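Local coordinates for BlEst2 (Bacillus licheniformis, PDB 6WPX), which probably hydrolyses ester bonds as a secreted lipase or esterase of the alpha/beta-hydrolase clan, and is captured here in its propeptide form with an autoinhibitory C-terminal domain, at residues V316-N321 against E377-I382; F340-T345 against F353-A358. One frame throughout, in Å; residues are numbered along the deposited sequence.

Contact 1: V316-N321 against E377-I382; sequences VHWLSN and EAFLFI
Two neighbouring strands of a five-stranded antiparallel sheet meet here, and W318 and F379 stack across their boundary. The strand axes of 316-320 and 377-382 approach to 4.7 Å, and H317 with I382 and L319 with L380 form hydrogen-bonded pairs, each closed by two backbone bonds. On the face that carries W318, F379 and F381, the six-membered ring of W318 lies over F379 in an offset stack, centroids 4.2 Å apart and planes 15° apart. CH2 of W318 sits above the centre of the F379 ring. CG of W318 stands anti to its backbone N (chi1 -174°), and the six-membered ring beyond it reaches the partner strand. Its CE3 meets CB of F381 at 3.8 Å, and V316 CG1 comes to the edge of the F381 ring. On the indole's five-membered ring, NE1 gives a nearly straight bond of 3.2 Å to OE1 of E377; the oxygen lies in the indole plane, whereas NE1 comes to its syn side from 29° out of the carboxylate plane. OG of S320 donates to E377 OE1 over 2.7 Å, and OE1 receives it on its anti lone pair. OE2 takes bonds from S371 and N297. Beyond the paired residues, N321 OD1 accepts from A378 N at 2.9 Å. On the opposite face H317, L319 and I382 pack against helix 218-224, L319 also against helix 163-169, and L380 meets A162 and F349. An alanine in place of W318 would probably leave a gap over F379 and take one of the two donors from E377 OE1. Buried with donors at both oxygens, the carboxylate of E377 is likely to stay ionised, and its grip on NE1 is likely to fix how the indole is turned over F379.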
ATOM      1  N   VAL A 316      -9.280  15.176   6.105  1.00 19.44           N
ATOM      2  CA  VAL A 316      -8.357  16.208   5.627  1.00 18.21           C
ATOM      3  C   VAL A 316      -6.996  15.906   6.217  1.00 18.80           C
ATOM      4  O   VAL A 316      -6.860  15.774   7.428  1.00 19.39           O
ATOM      5  CB  VAL A 316      -8.880  17.624   6.018  1.00 22.23           C
ATOM      6  CG1 VAL A 316      -8.002  18.733   5.439  1.00 21.20           C
ATOM      7  CG2 VAL A 316     -10.328  17.825   5.593  1.00 22.62           C
ATOM      8  N   HIS A 317      -6.007  15.739   5.349  1.00 14.09           N
ATOM      9  CA  HIS A 317      -4.672  15.349   5.761  1.00 14.24           C
ATOM     10  C   HIS A 317      -3.607  16.243   5.197  1.00 19.93           C
ATOM     11  O   HIS A 317      -3.571  16.463   3.988  1.00 19.42           O
ATOM     12  CB  HIS A 317      -4.386  13.893   5.321  1.00 13.13           C
ATOM     13  CG  HIS A 317      -5.504  12.972   5.639  1.00 15.79           C
ATOM     14  ND1 HIS A 317      -5.576  12.327   6.857  1.00 16.82           N
ATOM     15  CD2 HIS A 317      -6.598  12.662   4.913  1.00 16.16           C
ATOM     16  CE1 HIS A 317      -6.713  11.657   6.842  1.00 15.89           C
ATOM     17  NE2 HIS A 317      -7.357  11.822   5.692  1.00 16.01           N
ATOM     18  N   TRP A 318      -2.699  16.697   6.062  1.00 18.47           N
ATOM     19  CA  TRP A 318      -1.539  17.453   5.613  1.00 18.79           C
ATOM     20  C   TRP A 318      -0.318  16.608   5.996  1.00 20.18           C
ATOM     21  O   TRP A 318       0.047  16.536   7.166  1.00 20.80           O
ATOM     22  CB  TRP A 318      -1.489  18.859   6.232  1.00 18.56           C
ATOM     23  CG  TRP A 318      -0.375  19.714   5.689  1.00 20.13           C
ATOM     24  CD1 TRP A 318       0.921  19.748   6.118  1.00 23.27           C
ATOM     25  CD2 TRP A 318      -0.468  20.659   4.610  1.00 19.93           C
ATOM     26  NE1 TRP A 318       1.640  20.667   5.383  1.00 22.63           N
ATOM     27  CE2 TRP A 318       0.816  21.225   4.435  1.00 23.15           C
ATOM     28  CE3 TRP A 318      -1.507  21.048   3.737  1.00 20.98           C
ATOM     29  CZ2 TRP A 318       1.075  22.211   3.473  1.00 21.99           C
ATOM     30  CZ3 TRP A 318      -1.236  21.996   2.753  1.00 22.23           C
ATOM     31  CH2 TRP A 318       0.033  22.590   2.651  1.00 22.84           C
ATOM     32  N   LEU A 319       0.268  15.919   5.016  1.00 16.41           N
ATOM     33  CA  LEU A 319       1.473  15.100   5.242  1.00 15.42           C
ATOM     34  C   LEU A 319       2.660  15.989   5.074  1.00 19.30           C
ATOM     35  O   LEU A 319       2.690  16.788   4.146  1.00 18.90           O
ATOM     36  CB  LEU A 319       1.571  13.925   4.260  1.00 14.85           C
ATOM     37  CG  LEU A 319       0.577  12.768   4.449  1.00 17.83           C
ATOM     38  CD1 LEU A 319      -0.790  13.103   3.827  1.00 17.68           C
ATOM     39  CD2 LEU A 319       1.141  11.509   3.849  1.00 19.17           C
ATOM     40  N   SER A 320       3.624  15.887   5.995  1.00 19.17           N
ATOM     41  CA  SER A 320       4.826  16.721   5.999  1.00 20.33           C
ATOM     42  C   SER A 320       6.037  15.915   6.485  1.00 24.44           C
ATOM     43  O   SER A 320       5.872  14.858   7.085  1.00 22.73           O
ATOM     44  CB  SER A 320       4.618  17.917   6.928  1.00 24.37           C
ATOM     45  OG  SER A 320       5.769  18.755   6.979  1.00 25.76           O
ATOM     46  N   ASN A 321       7.242  16.425   6.241  1.00 25.72           N
ATOM     47  CA  ASN A 321       8.457  15.788   6.731  1.00 27.54           C
ATOM     48  C   ASN A 321       8.706  16.205   8.190  1.00 35.32           C
ATOM     49  O   ASN A 321       9.580  15.639   8.848  1.00 37.91           O
ATOM     50  CB  ASN A 321       9.658  16.108   5.836  1.00 27.50           C
ATOM     51  CG  ASN A 321       9.904  17.570   5.654  1.00 40.62           C
ATOM     52  OD1 ASN A 321       9.074  18.296   5.112  1.00 28.35           O
ATOM     53  ND2 ASN A 321      11.098  18.006   6.016  1.00 39.01           N
ATOM     54  N   GLU A 377       9.326  22.779   4.479  1.00 27.39           N
ATOM     55  CA  GLU A 377       8.621  21.483   4.444  1.00 25.88           C
ATOM     56  C   GLU A 377       8.236  21.097   3.020  1.00 28.13           C
ATOM     57  O   GLU A 377       8.073  21.961   2.210  1.00 26.47           O
ATOM     58  CB  GLU A 377       7.360  21.495   5.314  1.00 26.55           C
ATOM     59  CG  GLU A 377       6.212  22.246   4.676  1.00 30.16           C
ATOM     60  CD  GLU A 377       4.851  22.050   5.306  1.00 36.41           C
ATOM     61  OE1 GLU A 377       4.699  21.116   6.070  1.00 29.95           O
ATOM     62  OE2 GLU A 377       3.961  22.824   4.994  1.00 25.50           O
ATOM     63  N   ALA A 378       8.290  19.802   2.746  1.00 26.09           N
ATOM     64  CA  ALA A 378       7.651  19.246   1.543  1.00 25.45           C
ATOM     65  C   ALA A 378       6.306  18.716   2.061  1.00 25.17           C
ATOM     66  O   ALA A 378       6.260  18.211   3.172  1.00 24.89           O
ATOM     67  CB  ALA A 378       8.455  18.171   0.881  1.00 26.32           C
ATOM     68  N   PHE A 379       5.248  18.900   1.291  1.00 18.52           N
ATOM     69  CA  PHE A 379       3.948  18.455   1.753  1.00 16.54           C
ATOM     70  C   PHE A 379       3.173  17.665   0.728  1.00 18.82           C
ATOM     71  O   PHE A 379       3.449  17.715  -0.468  1.00 19.07           O
ATOM     72  CB  PHE A 379       3.108  19.664   2.240  1.00 18.38           C
ATOM     73  CG  PHE A 379       2.542  20.533   1.127  1.00 19.11           C
ATOM     74  CD1 PHE A 379       1.314  20.229   0.539  1.00 19.89           C
ATOM     75  CD2 PHE A 379       3.241  21.633   0.659  1.00 19.87           C
ATOM     76  CE1 PHE A 379       0.801  21.012  -0.487  1.00 19.18           C
ATOM     77  CE2 PHE A 379       2.718  22.428  -0.358  1.00 22.69           C
ATOM     78  CZ  PHE A 379       1.507  22.107  -0.931  1.00 20.10           C
ATOM     79  N   LEU A 380       2.171  16.959   1.218  1.00 15.30           N
ATOM     80  CA  LEU A 380       1.207  16.224   0.423  1.00 14.52           C
ATOM     81  C   LEU A 380      -0.099  16.453   1.147  1.00 17.90           C
ATOM     82  O   LEU A 380      -0.232  16.095   2.306  1.00 16.61           O
ATOM     83  CB  LEU A 380       1.562  14.729   0.333  1.00 13.72           C
ATOM     84  CG  LEU A 380       0.689  13.856  -0.588  1.00 14.82           C
ATOM     85  CD1 LEU A 380       0.661  14.405  -2.024  1.00 11.88           C
ATOM     86  CD2 LEU A 380       1.183  12.424  -0.591  1.00 15.54           C
ATOM     87  N   PHE A 381      -1.019  17.141   0.480  1.00 15.48           N
ATOM     88  CA  PHE A 381      -2.327  17.527   1.004  1.00 13.67           C
ATOM     89  C   PHE A 381      -3.362  16.638   0.383  1.00 18.62           C
ATOM     90  O   PHE A 381      -3.463  16.580  -0.840  1.00 17.20           O
ATOM     91  CB  PHE A 381      -2.612  19.016   0.676  1.00 14.57           C
ATOM     92  CG  PHE A 381      -4.031  19.440   0.981  1.00 15.84           C
ATOM     93  CD1 PHE A 381      -4.609  19.167   2.223  1.00 18.33           C
ATOM     94  CD2 PHE A 381      -4.796  20.096   0.027  1.00 17.14           C
ATOM     95  CE1 PHE A 381      -5.926  19.538   2.498  1.00 19.32           C
ATOM     96  CE2 PHE A 381      -6.111  20.493   0.308  1.00 19.27           C
ATOM     97  CZ  PHE A 381      -6.664  20.223   1.549  1.00 16.99           C
ATOM     98  N   ILE A 382      -4.136  15.926   1.224  1.00 14.31           N
ATOM     99  CA  ILE A 382      -5.126  14.977   0.718  1.00 13.14           C
ATOM    100  C   ILE A 382      -6.436  15.156   1.436  1.00 15.76           C
ATOM    101  O   ILE A 382      -6.483  15.224   2.668  1.00 14.95           O
ATOM    102  CB  ILE A 382      -4.628  13.492   0.823  1.00 15.37           C
ATOM    103  CG1 ILE A 382      -3.321  13.271   0.052  1.00 16.64           C
ATOM    104  CG2 ILE A 382      -5.698  12.457   0.398  1.00 12.53           C
ATOM    105  CD1 ILE A 382      -2.543  12.068   0.523  1.00 17.26           C
TER

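Contact 2: F340-T345 against F353-A358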
ATOM      1  N   PHE A 340      -6.829  19.335  14.660  1.00 36.99           N
ATOM      2  CA  PHE A 340      -6.114  18.328  13.892  1.00 34.07           C
ATOM      3  C   PHE A 340      -5.306  17.466  14.828  1.00 38.15           C
ATOM      4  O   PHE A 340      -4.677  17.979  15.764  1.00 38.83           O
ATOM      5  CB  PHE A 340      -5.170  18.992  12.873  1.00 34.23           C
ATOM      6  CG  PHE A 340      -5.811  19.392  11.567  1.00 34.12           C
ATOM      7  CD1 PHE A 340      -6.455  20.617  11.438  1.00 37.57           C
ATOM      8  CD2 PHE A 340      -5.725  18.565  10.451  1.00 34.06           C
ATOM      9  CE1 PHE A 340      -7.028  20.996  10.221  1.00 38.07           C
ATOM     10  CE2 PHE A 340      -6.303  18.939   9.229  1.00 35.81           C
ATOM     11  CZ  PHE A 340      -6.955  20.148   9.124  1.00 35.25           C
ATOM     12  N   SER A 341      -5.286  16.175  14.564  1.00 34.16           N
ATOM     13  CA  SER A 341      -4.457  15.269  15.331  1.00 34.27           C
ATOM     14  C   SER A 341      -3.137  15.175  14.563  1.00 39.22           C
ATOM     15  O   SER A 341      -3.101  15.485  13.368  1.00 40.69           O
ATOM     16  CB  SER A 341      -5.109  13.896  15.394  1.00 38.18           C
ATOM     17  OG  SER A 341      -5.232  13.365  14.082  1.00 48.28           O
ATOM     18  N   ILE A 342      -2.069  14.764  15.232  1.00 33.61           N
ATOM     19  CA  ILE A 342      -0.769  14.552  14.611  1.00 32.74           C
ATOM     20  C   ILE A 342      -0.395  13.072  14.804  1.00 34.02           C
ATOM     21  O   ILE A 342      -0.705  12.479  15.841  1.00 31.83           O
ATOM     22  CB  ILE A 342       0.311  15.563  15.125  1.00 37.68           C
ATOM     23  CG1 ILE A 342       1.687  15.387  14.444  1.00 38.19           C
ATOM     24  CG2 ILE A 342       0.450  15.526  16.651  1.00 41.30           C
ATOM     25  CD1 ILE A 342       1.821  15.791  12.996  1.00 42.82           C
ATOM     26  N   ALA A 343       0.180  12.464  13.773  1.00 30.20           N
ATOM     27  CA  ALA A 343       0.622  11.079  13.848  1.00 30.19           C
ATOM     28  C   ALA A 343       1.804  10.893  12.918  1.00 34.92           C
ATOM     29  O   ALA A 343       1.996  11.689  11.989  1.00 34.54           O
ATOM     30  CB  ALA A 343      -0.507  10.129  13.479  1.00 29.97           C
ATOM     31  N   LYS A 344       2.624   9.869  13.183  1.00 30.37           N
ATOM     32  CA  LYS A 344       3.722   9.564  12.284  1.00 29.46           C
ATOM     33  C   LYS A 344       3.068   8.863  11.081  1.00 32.92           C
ATOM     34  O   LYS A 344       1.999   8.272  11.225  1.00 31.34           O
ATOM     35  CB  LYS A 344       4.702   8.577  12.947  1.00 32.44           C
ATOM     36  CG  LYS A 344       5.561   9.164  14.047  1.00 46.40           C
ATOM     37  CD  LYS A 344       6.573   8.130  14.497  1.00 50.61           C
ATOM     38  CE  LYS A 344       7.438   8.629  15.620  1.00 63.17           C
ATOM     39  NZ  LYS A 344       8.446   7.611  16.021  1.00 71.53           N
ATOM     40  N   THR A 345       3.687   8.918   9.909  1.00 30.17           N
ATOM     41  CA  THR A 345       3.161   8.147   8.783  1.00 29.58           C
ATOM     42  C   THR A 345       3.810   6.767   8.877  1.00 35.03           C
ATOM     43  O   THR A 345       4.742   6.589   9.662  1.00 36.39           O
ATOM     44  CB  THR A 345       3.331   8.867   7.448  1.00 29.99           C
ATOM     45  OG1 THR A 345       4.630   9.419   7.404  1.00 29.10           O
ATOM     46  CG2 THR A 345       2.314   9.964   7.255  1.00 30.31           C
ATOM     47  N   PHE A 353       5.178  12.773   8.831  1.00 23.17           N
ATOM     48  CA  PHE A 353       4.116  13.116   9.764  1.00 22.21           C
ATOM     49  C   PHE A 353       2.874  13.478   9.002  1.00 22.78           C
ATOM     50  O   PHE A 353       2.950  13.890   7.847  1.00 18.90           O
ATOM     51  CB  PHE A 353       4.545  14.284  10.686  1.00 24.52           C
ATOM     52  CG  PHE A 353       5.747  13.914  11.525  1.00 27.13           C
ATOM     53  CD1 PHE A 353       7.036  14.126  11.052  1.00 30.98           C
ATOM     54  CD2 PHE A 353       5.591  13.267  12.745  1.00 28.98           C
ATOM     55  CE1 PHE A 353       8.151  13.744  11.812  1.00 33.30           C
ATOM     56  CE2 PHE A 353       6.708  12.888  13.504  1.00 33.85           C
ATOM     57  CZ  PHE A 353       7.978  13.146  13.040  1.00 32.27           C
ATOM     58  N   VAL A 354       1.744  13.335   9.659  1.00 20.31           N
ATOM     59  CA  VAL A 354       0.454  13.673   9.085  1.00 20.27           C
ATOM     60  C   VAL A 354      -0.413  14.333  10.133  1.00 24.24           C
ATOM     61  O   VAL A 354      -0.527  13.844  11.254  1.00 24.67           O
ATOM     62  CB  VAL A 354      -0.253  12.486   8.328  1.00 23.16           C
ATOM     63  CG1 VAL A 354      -0.638  11.321   9.258  1.00 23.60           C
ATOM     64  CG2 VAL A 354      -1.454  12.966   7.514  1.00 21.77           C
ATOM     65  N   HIS A 355      -0.976  15.472   9.766  1.00 20.90           N
ATOM     66  CA  HIS A 355      -1.957  16.186  10.565  1.00 21.66           C
ATOM     67  C   HIS A 355      -3.283  15.804   9.942  1.00 24.11           C
ATOM     68  O   HIS A 355      -3.471  16.003   8.731  1.00 22.86           O
ATOM     69  CB  HIS A 355      -1.771  17.700  10.462  1.00 23.27           C
ATOM     70  CG  HIS A 355      -0.412  18.182  10.834  1.00 28.57           C
ATOM     71  ND1 HIS A 355      -0.170  18.759  12.063  1.00 32.43           N
ATOM     72  CD2 HIS A 355       0.728  18.198  10.107  1.00 31.39           C
ATOM     73  CE1 HIS A 355       1.105  19.113  12.051  1.00 33.04           C
ATOM     74  NE2 HIS A 355       1.693  18.782  10.900  1.00 32.56           N
ATOM     75  N   SER A 356      -4.191  15.234  10.735  1.00 19.77           N
ATOM     76  CA  SER A 356      -5.472  14.814  10.196  1.00 18.23           C
ATOM     77  C   SER A 356      -6.654  15.375  10.926  1.00 26.11           C
ATOM     78  O   SER A 356      -6.586  15.696  12.118  1.00 26.37           O
ATOM     79  CB  SER A 356      -5.594  13.297  10.169  1.00 18.98           C
ATOM     80  OG  SER A 356      -4.554  12.731   9.396  1.00 19.66           O
ATOM     81  N   ALA A 357      -7.768  15.460  10.190  1.00 22.49           N
ATOM     82  CA  ALA A 357      -9.054  15.898  10.721  1.00 23.99           C
ATOM     83  C   ALA A 357     -10.150  15.185   9.945  1.00 28.83           C
ATOM     84  O   ALA A 357      -9.943  14.767   8.804  1.00 26.94           O
ATOM     85  CB  ALA A 357      -9.219  17.414  10.594  1.00 24.58           C
ATOM     86  N   ALA A 358     -11.291  15.011  10.590  1.00 28.19           N
ATOM     87  CA  ALA A 358     -12.474  14.414   9.998  1.00 29.09           C
ATOM     88  C   ALA A 358     -13.632  15.349  10.329  1.00 34.95           C
ATOM     89  O   ALA A 358     -13.836  15.708  11.499  1.00 35.98           O
ATOM     90  CB  ALA A 358     -12.714  13.016  10.553  1.00 29.94           C
TER
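O of S356 is gripped by two groups of S341, whose backbone N donates to it over 2.8 Å while OG adds a weak bond of 3.3 Å. OG of S341 lies between its own backbone N and carbonyl carbon (chi1 62°), from where it reaches O of S356 weakly. S356 N returns a bond to S341 O, and A343 and V354 form a second hydrogen-bonded pair. Between these pairs, I342 and H355 lie side by side, pointing the same way: CD1 of I342 stands over the centre of the H355 imidazole, 3.5 Å above its plane, a CH-pi contact. CD1 of I342 also reaches CB of F353 at 3.9 Å. At the far end A357 CB rests over one face of the F340 ring, offset toward its rim, with CE2 of F340 3.6 Å away, and the ring also packs on I327 and L329 of strand 326-330. Near the turn, CG2 of T345 touches CB of V354 at 3.8 Å, and OG1 of T345 is bonded to O of F349. Paired antiparallel along 341-344 and 353-358 and joined by a short connection, the two strands make a beta hairpin at the margin of the sheet.

Contacts 1 and 2 belong to one antiparallel sheet in the C-terminal part of the chain, their centres about 9 Å apart. Across it the strands run 290-297, 377-386, 313-320, 353-360, 341-344, so strands 313-320 and 353-360 are direct neighbours and contact 2 forms one margin of the sheet. Along the sequence the hairpin of contact 2 falls wholly between the two halves of contact 1. The contacts also touch: H317 ND1 and S356 OG are probably hydrogen-bonded at 2.8 Å, and L319 packs on V354. Helix 218-224 reaches both contacts, which ties this sheet to a helix that precedes it in the chain.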